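Adhesion and penetration protein autotransporter (PDB 3SYJ) promotes adherence to and invasion of host cells, is probably a serine protease, and through its passenger domain, crystallised here, self-associates in bacterial aggregation. Local coordinates at residues 748-753 with 768-773; 790-795 with 808-813. All blocks are in the same frame, centred on the assembly; numbering follows the deposited sequence.

In the fold
Both contacts join successive coils of the beta-helical stem of the passenger domain, away from the predicted active-site serine, and their centres lie about 11 Å apart. Contact 1 stacks two turns at a corner of the helix. Only a third of its residues are buried, and a side-chain carboxylate does part of the work of joining the coils. Contact 2 lies farther along the chain, on a flat face, where two strands pair in parallel and half of the residues are buried; leucine and valine meet on one side, threonine and asparagine on the other. The two contacts adjoin: A772 O is probably hydrogen-bonded to T792 N, and T791 packs its methyl against residues 768-770.

Contact 1. Residues 748-753 with 768-773; sequences RLSDNS and LTDSAQ
L749 pairs with L768 in a parallel bridge, and beyond it the backbones run on as two stacked type II' turns, S750 to S753 over T769 to A772. They form a corner of the right-handed beta-helix, where the same turn occurs in both of these coils. Three backbone bonds follow the stack: T769 N to L749 O (3.1 Å), S771 N to D751 O (2.8 Å) and Q773 N to S753 O (3.1 Å). The fourth link uses a side chain. D770 turns its carboxylate toward the preceding coil, and OD2, through its anti lone pair, accepts the D751 amide N at 2.7 Å in a nearly straight bond (166° at the hydrogen). D751 makes the equivalent bond one coil earlier, its OD2 receiving the N731 amide, so the two aspartates repeat the same carboxylate-to-amide link. The price is a pair of like charges: the two side chains run alongside each other in one direction, with carboxylate planes 20° apart and D751 OD1 3.6 Å from D770 OD2. The amide that each carboxylate accepts would be expected to ease this repulsion. On the buried side L749 CB rests on A772 CB at 3.5 Å, and its CD1 branch faces L768 CG while CD2 reaches Q773 O. On the flank, the arginine chain of R748 bends at chi2, and its guanidinium NH1 meets the T769 methyl CG2 obliquely at 3.7 Å, with T769 OG1 in plane at the guanidinium edge. Within the first turn, S753 holds OG between its backbone N and carbonyl carbon (chi1 61°), from where it donates to an in-plane lone pair of S750 O at 2.8 Å, the same oxygen that accepts S753 N.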
ATOM      1  N   ARG A 748       8.439  11.074  -3.409  1.00 31.87           N
ATOM      2  CA  ARG A 748       8.418  11.361  -1.981  1.00 28.77           C
ATOM      3  C   ARG A 748       9.505  12.378  -1.646  1.00 32.61           C
ATOM      4  O   ARG A 748      10.688  12.063  -1.718  1.00 33.49           O
ATOM      5  CB  ARG A 748       8.640  10.067  -1.197  1.00 32.57           C
ATOM      6  CG  ARG A 748       8.887  10.241   0.295  1.00 41.34           C
ATOM      7  CD  ARG A 748       7.596  10.203   1.098  1.00 51.59           C
ATOM      8  NE  ARG A 748       7.866  10.244   2.532  1.00 59.78           N
ATOM      9  CZ  ARG A 748       8.124  11.358   3.216  1.00 62.41           C
ATOM     10  NH1 ARG A 748       8.141  12.536   2.594  1.00 50.78           N
ATOM     11  NH2 ARG A 748       8.365  11.295   4.524  1.00 57.90           N
ATOM     12  N   LEU A 749       9.108  13.595  -1.288  1.00 32.62           N
ATOM     13  CA  LEU A 749      10.076  14.654  -1.027  1.00 36.03           C
ATOM     14  C   LEU A 749      10.150  15.054   0.439  1.00 35.93           C
ATOM     15  O   LEU A 749       9.125  15.289   1.075  1.00 39.69           O
ATOM     16  CB  LEU A 749       9.762  15.890  -1.867  1.00 33.57           C
ATOM     17  CG  LEU A 749       9.658  15.701  -3.376  1.00 36.71           C
ATOM     18  CD1 LEU A 749       8.218  15.394  -3.768  1.00 32.32           C
ATOM     19  CD2 LEU A 749      10.148  16.956  -4.073  1.00 37.73           C
ATOM     20  N   SER A 750      11.372  15.142   0.960  1.00 38.74           N
ATOM     21  CA  SER A 750      11.621  15.592   2.327  1.00 38.57           C
ATOM     22  C   SER A 750      12.599  16.760   2.346  1.00 41.33           C
ATOM     23  O   SER A 750      13.147  17.134   1.313  1.00 40.75           O
ATOM     24  CB  SER A 750      12.190  14.448   3.163  1.00 36.33           C
ATOM     25  OG  SER A 750      11.304  13.345   3.174  1.00 46.91           O
ATOM     26  N   ASP A 751      12.817  17.329   3.528  1.00 40.56           N
ATOM     27  CA  ASP A 751      13.804  18.391   3.711  1.00 38.46           C
ATOM     28  C   ASP A 751      13.593  19.577   2.771  1.00 42.47           C
ATOM     29  O   ASP A 751      12.544  20.215   2.789  1.00 42.56           O
ATOM     30  CB  ASP A 751      15.224  17.836   3.547  1.00 42.13           C
ATOM     31  CG  ASP A 751      15.526  16.695   4.515  1.00 48.71           C
ATOM     32  OD1 ASP A 751      15.105  16.774   5.694  1.00 49.47           O
ATOM     33  OD2 ASP A 751      16.187  15.718   4.095  1.00 46.55           O
ATOM     34  N   ASN A 752      14.604  19.870   1.960  1.00 42.76           N
ATOM     35  CA  ASN A 752      14.548  20.993   1.032  1.00 38.84           C
ATOM     36  C   ASN A 752      14.584  20.546  -0.416  1.00 37.99           C
ATOM     37  O   ASN A 752      14.964  21.309  -1.302  1.00 35.79           O
ATOM     38  CB  ASN A 752      15.718  21.940   1.286  1.00 44.85           C
ATOM     39  CG  ASN A 752      15.797  22.381   2.726  1.00 53.85           C
ATOM     40  OD1 ASN A 752      14.986  23.188   3.182  1.00 53.97           O
ATOM     41  ND2 ASN A 752      16.775  21.849   3.457  1.00 55.74           N
ATOM     42  N   SER A 753      14.195  19.303  -0.663  1.00 39.53           N
ATOM     43  CA  SER A 753      14.221  18.774  -2.018  1.00 38.63           C
ATOM     44  C   SER A 753      13.147  19.412  -2.898  1.00 36.92           C
ATOM     45  O   SER A 753      12.230  20.069  -2.405  1.00 35.41           O
ATOM     46  CB  SER A 753      14.069  17.255  -2.005  1.00 34.96           C
ATOM     47  OG  SER A 753      12.836  16.878  -1.424  1.00 37.93           O
ATOM     48  N   LEU A 768       4.917  15.395   0.192  1.00 37.11           N
ATOM     49  CA  LEU A 768       5.949  16.319   0.658  1.00 37.13           C
ATOM     50  C   LEU A 768       5.866  16.517   2.161  1.00 43.68           C
ATOM     51  O   LEU A 768       4.787  16.435   2.744  1.00 46.95           O
ATOM     52  CB  LEU A 768       5.804  17.693   0.007  1.00 37.76           C
ATOM     53  CG  LEU A 768       5.474  17.853  -1.469  1.00 34.20           C
ATOM     54  CD1 LEU A 768       3.990  17.629  -1.709  1.00 30.22           C
ATOM     55  CD2 LEU A 768       5.897  19.242  -1.919  1.00 31.82           C
ATOM     56  N   THR A 769       7.013  16.794   2.776  1.00 41.82           N
ATOM     57  CA  THR A 769       7.071  17.202   4.174  1.00 42.34           C
ATOM     58  C   THR A 769       8.161  18.250   4.309  1.00 41.79           C
ATOM     59  O   THR A 769       8.837  18.572   3.333  1.00 42.57           O
ATOM     60  CB  THR A 769       7.402  16.033   5.108  1.00 39.39           C
ATOM     61  OG1 THR A 769       8.750  15.612   4.880  1.00 46.41           O
ATOM     62  CG2 THR A 769       6.459  14.863   4.868  1.00 48.65           C
ATOM     63  N   ASP A 770       8.322  18.787   5.513  1.00 40.47           N
ATOM     64  CA  ASP A 770       9.376  19.757   5.780  1.00 37.42           C
ATOM     65  C   ASP A 770       9.261  20.974   4.863  1.00 40.84           C
ATOM     66  O   ASP A 770       8.226  21.635   4.839  1.00 46.39           O
ATOM     67  CB  ASP A 770      10.751  19.092   5.659  1.00 42.21           C
ATOM     68  CG  ASP A 770      10.801  17.732   6.347  1.00 45.70           C
ATOM     69  OD1 ASP A 770      10.106  17.557   7.371  1.00 48.06           O
ATOM     70  OD2 ASP A 770      11.526  16.834   5.868  1.00 46.38           O
ATOM     71  N   SER A 771      10.313  21.275   4.107  1.00 40.41           N
ATOM     72  CA  SER A 771      10.303  22.454   3.241  1.00 42.29           C
ATOM     73  C   SER A 771      10.309  22.088   1.760  1.00 43.22           C
ATOM     74  O   SER A 771      10.622  22.923   0.907  1.00 37.08           O
ATOM     75  CB  SER A 771      11.500  23.353   3.554  1.00 42.25           C
ATOM     76  OG  SER A 771      11.609  23.565   4.950  1.00 53.14           O
ATOM     77  N   ALA A 772       9.961  20.839   1.462  1.00 40.76           N
ATOM     78  CA  ALA A 772       9.999  20.330   0.094  1.00 38.72           C
ATOM     79  C   ALA A 772       9.048  21.089  -0.827  1.00 40.80           C
ATOM     80  O   ALA A 772       8.066  21.675  -0.375  1.00 44.43           O
ATOM     81  CB  ALA A 772       9.687  18.842   0.077  1.00 37.96           C
ATOM     82  N   GLN A 773       9.346  21.081  -2.123  1.00 43.73           N
ATOM     83  CA  GLN A 773       8.488  21.733  -3.103  1.00 41.89           C
ATOM     84  C   GLN A 773       8.199  20.833  -4.298  1.00 42.42           C
ATOM     85  O   GLN A 773       9.089  20.146  -4.804  1.00 40.89           O
ATOM     86  CB  GLN A 773       9.108  23.044  -3.587  1.00 38.82           C
ATOM     87  CG  GLN A 773       9.166  24.120  -2.521  1.00 50.69           C
ATOM     88  CD  GLN A 773       9.283  25.520  -3.106  1.00 54.86           C
ATOM     89  OE1 GLN A 773       9.761  26.444  -2.442  1.00 58.79           O
ATOM     90  NE2 GLN A 773       8.848  25.685  -4.353  1.00 41.44           N
TER

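Contact 2. Residues 790-795 with 808-813; sequences GTTVTL and LQNLTL
T791-L795 and N810-T812 are joined by alternating backbone bonds: N810 N to T791 O (3.1 Å), V793 N to N810 O (3.0 Å), T812 N to V793 O (2.9 Å) and L795 N to T812 O (3.0 Å). The axes of strands 792-795 and 810-813 are nearly parallel, 13° apart. T791 O also takes a weak bond from the side-chain ND2 of N810 at 3.3 Å, while OD1 of the same amide accepts K858 N in the next coil. One water bridges the N-terminal parts of the two segments, donating to T791 OG1 (2.9 Å) and to N810 O and accepting from Q809 N; the T791 hydroxyl in turn donates to D788 O. Q809 crosses T791 at about a right angle, CB against T791 O and CG against G790 N. This is the parallel face of a beta-helix, each strand in register with its equivalent one coil away. Its interior side is apolar: V793 divides its methyls, CG2 meeting L808 CD2 at 3.9 Å, and CG1, anti to the backbone N (chi1 173°), approaching L811 CD1. L795 CB packs on L813 CD2, and I785 and I818 border the cluster. On the other side, T792 OG1 lies near N810 ND2 and CB, and T794 is aligned alongside T812, their CG2 methyls 4.1 Å apart.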
ATOM      1  N   GLY A 790       5.088  23.458   6.029  1.00 41.13           N
ATOM      2  CA  GLY A 790       6.303  23.961   5.411  1.00 38.71           C
ATOM      3  C   GLY A 790       6.332  23.818   3.897  1.00 45.46           C
ATOM      4  O   GLY A 790       6.958  24.618   3.193  1.00 43.71           O
ATOM      5  N   THR A 791       5.632  22.805   3.392  1.00 47.14           N
ATOM      6  CA  THR A 791       5.712  22.428   1.980  1.00 44.46           C
ATOM      7  C   THR A 791       4.904  23.314   1.033  1.00 43.52           C
ATOM      8  O   THR A 791       3.851  23.841   1.394  1.00 42.86           O
ATOM      9  CB  THR A 791       5.280  20.965   1.770  1.00 40.65           C
ATOM     10  OG1 THR A 791       3.921  20.798   2.190  1.00 40.38           O
ATOM     11  CG2 THR A 791       6.162  20.041   2.578  1.00 40.87           C
ATOM     12  N   THR A 792       5.411  23.463  -0.189  1.00 42.47           N
ATOM     13  CA  THR A 792       4.745  24.262  -1.208  1.00 39.78           C
ATOM     14  C   THR A 792       4.500  23.471  -2.487  1.00 38.06           C
ATOM     15  O   THR A 792       5.420  22.891  -3.056  1.00 39.91           O
ATOM     16  CB  THR A 792       5.563  25.503  -1.573  1.00 36.90           C
ATOM     17  OG1 THR A 792       5.831  26.266  -0.392  1.00 41.58           O
ATOM     18  CG2 THR A 792       4.799  26.360  -2.561  1.00 35.04           C
ATOM     19  N   VAL A 793       3.249  23.451  -2.931  1.00 36.70           N
ATOM     20  CA  VAL A 793       2.903  22.866  -4.215  1.00 32.42           C
ATOM     21  C   VAL A 793       2.618  24.013  -5.167  1.00 31.33           C
ATOM     22  O   VAL A 793       1.978  24.991  -4.785  1.00 36.07           O
ATOM     23  CB  VAL A 793       1.664  21.955  -4.114  1.00 27.95           C
ATOM     24  CG1 VAL A 793       1.228  21.499  -5.494  1.00 32.36           C
ATOM     25  CG2 VAL A 793       1.950  20.762  -3.229  1.00 30.15           C
ATOM     26  N   THR A 794       3.098  23.898  -6.400  1.00 35.37           N
ATOM     27  CA  THR A 794       2.921  24.951  -7.392  1.00 28.35           C
ATOM     28  C   THR A 794       2.464  24.395  -8.739  1.00 33.49           C
ATOM     29  O   THR A 794       3.019  23.418  -9.236  1.00 38.01           O
ATOM     30  CB  THR A 794       4.225  25.734  -7.591  1.00 30.89           C
ATOM     31  OG1 THR A 794       4.706  26.183  -6.318  1.00 37.72           O
ATOM     32  CG2 THR A 794       4.000  26.930  -8.501  1.00 33.20           C
ATOM     33  N   LEU A 795       1.448  25.022  -9.324  1.00 30.34           N
ATOM     34  CA  LEU A 795       0.985  24.654 -10.654  1.00 31.91           C
ATOM     35  C   LEU A 795       1.167  25.813 -11.628  1.00 37.12           C
ATOM     36  O   LEU A 795       0.864  26.961 -11.302  1.00 39.97           O
ATOM     37  CB  LEU A 795      -0.486  24.230 -10.618  1.00 36.04           C
ATOM     38  CG  LEU A 795      -0.818  22.791 -10.206  1.00 34.58           C
ATOM     39  CD1 LEU A 795      -0.464  22.537  -8.757  1.00 31.49           C
ATOM     40  CD2 LEU A 795      -2.286  22.482 -10.455  1.00 26.90           C
ATOM     41  N   LEU A 808      -2.933  19.961   1.709  1.00 37.73           N
ATOM     42  CA  LEU A 808      -1.709  20.615   1.337  1.00 39.86           C
ATOM     43  C   LEU A 808      -1.438  21.732   2.307  1.00 40.08           C
ATOM     44  O   LEU A 808      -2.282  22.132   3.053  1.00 42.59           O
ATOM     45  CB  LEU A 808      -1.806  21.183  -0.074  1.00 34.75           C
ATOM     46  CG  LEU A 808      -2.221  20.295  -1.213  1.00 33.16           C
ATOM     47  CD1 LEU A 808      -2.445  21.080  -2.418  1.00 33.99           C
ATOM     48  CD2 LEU A 808      -1.227  19.219  -1.467  1.00 37.35           C
ATOM     49  N   GLN A 809      -0.231  22.224   2.291  1.00 40.33           N
ATOM     50  CA  GLN A 809       0.124  23.337   3.102  1.00 39.43           C
ATOM     51  C   GLN A 809       0.011  24.671   2.411  1.00 41.44           C
ATOM     52  O   GLN A 809      -0.948  25.376   2.579  1.00 42.57           O
ATOM     53  CB  GLN A 809       1.562  23.180   3.531  1.00 41.10           C
ATOM     54  CG  GLN A 809       2.001  24.030   4.658  1.00 42.81           C
ATOM     55  CD  GLN A 809       1.087  24.009   5.815  1.00 43.09           C
ATOM     56  OE1 GLN A 809       0.509  23.006   6.160  1.00 44.23           O
ATOM     57  NE2 GLN A 809       0.972  25.112   6.441  1.00 42.13           N
ATOM     58  N   ASN A 810       0.994  25.002   1.611  1.00 38.87           N
ATOM     59  CA  ASN A 810       0.919  26.100   0.686  1.00 39.11           C
ATOM     60  C   ASN A 810       0.680  25.590  -0.716  1.00 43.31           C
ATOM     61  O   ASN A 810       1.114  24.530  -1.065  1.00 41.27           O
ATOM     62  CB  ASN A 810       2.173  26.955   0.767  1.00 38.56           C
ATOM     63  CG  ASN A 810       2.509  27.363   2.188  1.00 45.49           C
ATOM     64  OD1 ASN A 810       1.763  28.044   2.855  1.00 41.79           O
ATOM     65  ND2 ASN A 810       3.649  26.946   2.635  1.00 48.07           N
ATOM     66  N   LEU A 811      -0.056  26.361  -1.487  1.00 39.56           N
ATOM     67  CA  LEU A 811      -0.410  26.019  -2.828  1.00 37.02           C
ATOM     68  C   LEU A 811      -0.423  27.278  -3.646  1.00 36.22           C
ATOM     69  O   LEU A 811      -0.991  28.244  -3.256  1.00 39.83           O
ATOM     70  CB  LEU A 811      -1.792  25.378  -2.842  1.00 37.12           C
ATOM     71  CG  LEU A 811      -2.541  25.210  -4.150  1.00 32.52           C
ATOM     72  CD1 LEU A 811      -1.847  24.310  -5.028  1.00 32.34           C
ATOM     73  CD2 LEU A 811      -3.952  24.738  -3.922  1.00 29.95           C
ATOM     74  N   THR A 812       0.224  27.259  -4.790  1.00 37.53           N
ATOM     75  CA  THR A 812       0.324  28.436  -5.639  1.00 34.28           C
ATOM     76  C   THR A 812      -0.222  28.132  -7.023  1.00 38.00           C
ATOM     77  O   THR A 812       0.230  27.194  -7.680  1.00 41.85           O
ATOM     78  CB  THR A 812       1.779  28.911  -5.761  1.00 34.45           C
ATOM     79  OG1 THR A 812       2.235  29.391  -4.491  1.00 32.04           O
ATOM     80  CG2 THR A 812       1.887  30.025  -6.788  1.00 43.51           C
ATOM     81  N   LEU A 813      -1.197  28.918  -7.462  1.00 32.96           N
ATOM     82  CA  LEU A 813      -1.785  28.723  -8.781  1.00 32.93           C
ATOM     83  C   LEU A 813      -1.321  29.798  -9.738  1.00 33.91           C
ATOM     84  O   LEU A 813      -1.097  30.938  -9.343  1.00 40.16           O
ATOM     85  CB  LEU A 813      -3.308  28.749  -8.709  1.00 31.49           C
ATOM     86  CG  LEU A 813      -3.941  27.580  -7.974  1.00 34.77           C
ATOM     87  CD1 LEU A 813      -5.410  27.492  -8.326  1.00 30.93           C
ATOM     88  CD2 LEU A 813      -3.215  26.301  -8.347  1.00 35.20           C
TER
HETATM   89  O   HOH W   1       2.002  21.783   0.312  1.00 33.99           O